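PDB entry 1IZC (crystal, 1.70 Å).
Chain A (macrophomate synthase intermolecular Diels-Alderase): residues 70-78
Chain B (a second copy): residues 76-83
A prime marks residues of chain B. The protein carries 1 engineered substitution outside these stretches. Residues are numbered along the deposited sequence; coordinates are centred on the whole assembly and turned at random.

Chain A 70-78: DVEHGMFNR
Chain B (76-83) FNRLELHD

Backbone carbonyls gathered in a loop make good docking sites for arginine, as this contact between two copies of macrophomate synthase illustrates. Arg78′, in the first turn of a helix (phi/psi -58/-55), has its CA-to-CB bond directed toward the loop Val71–Asn77 and its side chain extended (chi1 to chi3 all t, chi4 179°). Its NH1 and NH2 both donate to Val71 O, at 2.8 and 3.1 Å, and NH2 adds a weak bond to Glu72 O at 3.0 Å; both acceptors lie near the guanidinium plane, while Gly74 O sits over one face. A water accepts from Arg78′ NH1 (3.1 Å) and donates to Phe76 O (2.6 Å).

The second polar site is Asn77 (phi/psi -76/169; chi1 m, chi2 -25°). Its OD1 accepts from Leu79′ N at 2.9 Å, nearly linearly, and its ND2 donates to Glu80′ OE1 (m/p) at 3.1 Å.

Beside these sites lies Met75 (phi/psi -79/47; m/m, chi3 106°). CA–CA distances are 5.2 Å for Met75–Leu79′ and 5.6 Å for Asn77–Arg78′, so the chains run in opposite directions. Flexible and apolar, Met75 lays CG over the His82′ ring (t, chi2 -88°), 3.7 Å from His82′ CD2, and sets CB 3.8 Å from Leu79′ CD1 (t/p). Both sides summed, 462 Å² is buried, chiefly by Arg78′ (134), Met75 (107) and Asn77 (81).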

# COMPACT_ATOMS: atom_id res chain seq x y z
N ASP A 70 -12.31 11.31 -10.45
CA ASP A 70 -13.62 10.83 -10.02
C ASP A 70 -13.53 9.98 -8.76
O ASP A 70 -13.06 8.84 -8.79
CB ASP A 70 -14.27 10.02 -11.15
CG ASP A 70 -15.66 9.54 -10.80
OD1 ASP A 70 -16.23 10.02 -9.79
OD2 ASP A 70 -16.20 8.70 -11.54
N VAL A 71 -13.97 10.54 -7.64
CA VAL A 71 -13.95 9.83 -6.39
C VAL A 71 -15.32 9.21 -6.13
O VAL A 71 -15.46 8.35 -5.28
CB VAL A 71 -13.55 10.76 -5.21
CG1 VAL A 71 -13.50 9.99 -3.92
CG2 VAL A 71 -12.19 11.36 -5.49
N GLU A 72 -16.34 9.64 -6.87
CA GLU A 72 -17.64 9.02 -6.65
C GLU A 72 -17.55 7.56 -7.07
O GLU A 72 -18.03 6.68 -6.35
CB GLU A 72 -18.77 9.68 -7.45
CG GLU A 72 -20.11 8.95 -7.22
CD GLU A 72 -21.27 9.46 -8.06
OE1 GLU A 72 -21.04 10.01 -9.16
OE2 GLU A 72 -22.43 9.27 -7.63
N HIS A 73 -16.92 7.32 -8.21
CA HIS A 73 -16.80 5.96 -8.73
C HIS A 73 -15.38 5.45 -8.92
O HIS A 73 -15.19 4.28 -9.28
CB HIS A 73 -17.57 5.84 -10.04
CG HIS A 73 -19.05 5.95 -9.87
ND1 HIS A 73 -19.79 5.02 -9.17
CD2 HIS A 73 -19.94 6.88 -10.31
CE1 HIS A 73 -21.07 5.37 -9.19
NE2 HIS A 73 -21.18 6.49 -9.88
N GLY A 74 -14.39 6.32 -8.73
CA GLY A 74 -12.99 5.91 -8.85
C GLY A 74 -12.57 5.31 -7.52
O GLY A 74 -12.86 5.85 -6.46
N MET A 75 -11.84 4.20 -7.58
CA MET A 75 -11.43 3.50 -6.37
C MET A 75 -10.22 4.09 -5.64
O MET A 75 -9.30 3.37 -5.26
CB MET A 75 -11.15 2.03 -6.72
CG MET A 75 -12.35 1.29 -7.30
SD MET A 75 -13.72 1.18 -6.12
CE MET A 75 -14.83 2.38 -6.80
N PHE A 76 -10.22 5.40 -5.43
CA PHE A 76 -9.11 6.04 -4.73
C PHE A 76 -9.26 5.95 -3.21
O PHE A 76 -10.31 6.30 -2.67
CB PHE A 76 -9.03 7.54 -5.07
CG PHE A 76 -8.73 7.84 -6.50
CD1 PHE A 76 -9.75 7.87 -7.46
CD2 PHE A 76 -7.42 8.10 -6.90
CE1 PHE A 76 -9.46 8.16 -8.80
CE2 PHE A 76 -7.12 8.39 -8.23
CZ PHE A 76 -8.14 8.42 -9.18
N ASN A 77 -8.21 5.48 -2.53
CA ASN A 77 -8.21 5.47 -1.07
C ASN A 77 -7.94 6.92 -0.68
O ASN A 77 -7.55 7.73 -1.52
CB ASN A 77 -7.08 4.61 -0.50
CG ASN A 77 -7.33 3.13 -0.66
OD1 ASN A 77 -8.48 2.69 -0.76
ND2 ASN A 77 -6.25 2.34 -0.66
N ARG A 78 -8.10 7.24 0.59
CA ARG A 78 -7.91 8.60 1.05
C ARG A 78 -6.51 9.17 0.79
O ARG A 78 -6.38 10.23 0.18
CB ARG A 78 -8.21 8.69 2.54
CG ARG A 78 -8.20 10.13 3.06
CD ARG A 78 -8.55 10.19 4.53
NE ARG A 78 -8.69 11.57 4.99
CZ ARG A 78 -9.02 11.90 6.23
NH1 ARG A 78 -9.23 10.95 7.13
NH2 ARG A 78 -9.18 13.19 6.56
N PHE B 76 -10.99 -3.25 5.63
CA PHE B 76 -10.69 -3.13 4.21
C PHE B 76 -10.70 -1.68 3.74
O PHE B 76 -11.67 -0.96 3.99
CB PHE B 76 -11.74 -3.87 3.35
CG PHE B 76 -11.77 -5.35 3.56
CD1 PHE B 76 -12.51 -5.92 4.60
CD2 PHE B 76 -11.08 -6.19 2.69
CE1 PHE B 76 -12.54 -7.30 4.78
CE2 PHE B 76 -11.10 -7.57 2.86
CZ PHE B 76 -11.84 -8.14 3.90
N ASN B 77 -9.64 -1.25 3.06
CA ASN B 77 -9.61 0.08 2.46
C ASN B 77 -10.49 -0.04 1.21
O ASN B 77 -10.82 -1.15 0.79
CB ASN B 77 -8.20 0.48 2.02
CG ASN B 77 -7.29 0.82 3.18
OD1 ASN B 77 -7.76 1.20 4.25
ND2 ASN B 77 -5.98 0.70 2.96
N ARG B 78 -10.82 1.08 0.60
CA ARG B 78 -11.67 1.07 -0.57
C ARG B 78 -11.13 0.25 -1.74
O ARG B 78 -11.83 -0.64 -2.24
CB ARG B 78 -11.92 2.50 -1.04
CG ARG B 78 -12.96 2.58 -2.16
CD ARG B 78 -13.22 4.01 -2.56
NE ARG B 78 -14.32 4.10 -3.52
CZ ARG B 78 -14.77 5.25 -4.02
NH1 ARG B 78 -14.21 6.39 -3.66
NH2 ARG B 78 -15.81 5.25 -4.86
N LEU B 79 -9.91 0.53 -2.17
CA LEU B 79 -9.35 -0.19 -3.30
C LEU B 79 -9.16 -1.66 -2.97
O LEU B 79 -9.41 -2.53 -3.81
CB LEU B 79 -8.02 0.44 -3.73
CG LEU B 79 -7.32 -0.24 -4.93
CD1 LEU B 79 -8.27 -0.33 -6.10
CD2 LEU B 79 -6.07 0.56 -5.31
N GLU B 80 -8.74 -1.94 -1.74
CA GLU B 80 -8.53 -3.33 -1.31
C GLU B 80 -9.85 -4.12 -1.27
O GLU B 80 -9.85 -5.31 -1.55
CB GLU B 80 -7.82 -3.35 0.05
CG GLU B 80 -6.29 -3.05 -0.02
CD GLU B 80 -5.91 -1.66 -0.54
OE1 GLU B 80 -6.68 -0.69 -0.40
OE2 GLU B 80 -4.79 -1.52 -1.08
N LEU B 81 -10.95 -3.45 -0.92
CA LEU B 81 -12.27 -4.10 -0.90
C LEU B 81 -12.61 -4.47 -2.35
O LEU B 81 -13.05 -5.59 -2.64
CB LEU B 81 -13.34 -3.13 -0.37
CG LEU B 81 -14.80 -3.59 -0.54
CD1 LEU B 81 -15.01 -4.96 0.16
CD2 LEU B 81 -15.72 -2.54 0.08
N HIS B 82 -12.44 -3.51 -3.24
CA HIS B 82 -12.67 -3.72 -4.67
C HIS B 82 -11.84 -4.90 -5.17
O HIS B 82 -12.35 -5.78 -5.86
CB HIS B 82 -12.31 -2.42 -5.42
CG HIS B 82 -12.13 -2.57 -6.91
ND1 HIS B 82 -10.92 -2.91 -7.48
CD2 HIS B 82 -12.97 -2.32 -7.94
CE1 HIS B 82 -11.03 -2.86 -8.80
NE2 HIS B 82 -12.26 -2.50 -9.10
N ASP B 83 -10.57 -4.94 -4.80
CA ASP B 83 -9.70 -6.03 -5.24
C ASP B 83 -10.08 -7.37 -4.64
O ASP B 83 -9.93 -8.40 -5.29
CB ASP B 83 -8.23 -5.72 -4.93
CG ASP B 83 -7.65 -4.61 -5.81
OD1 ASP B 83 -8.29 -4.20 -6.79
OD2 ASP B 83 -6.52 -4.15 -5.52
O HOH W 1 -12.37 7.05 -1.29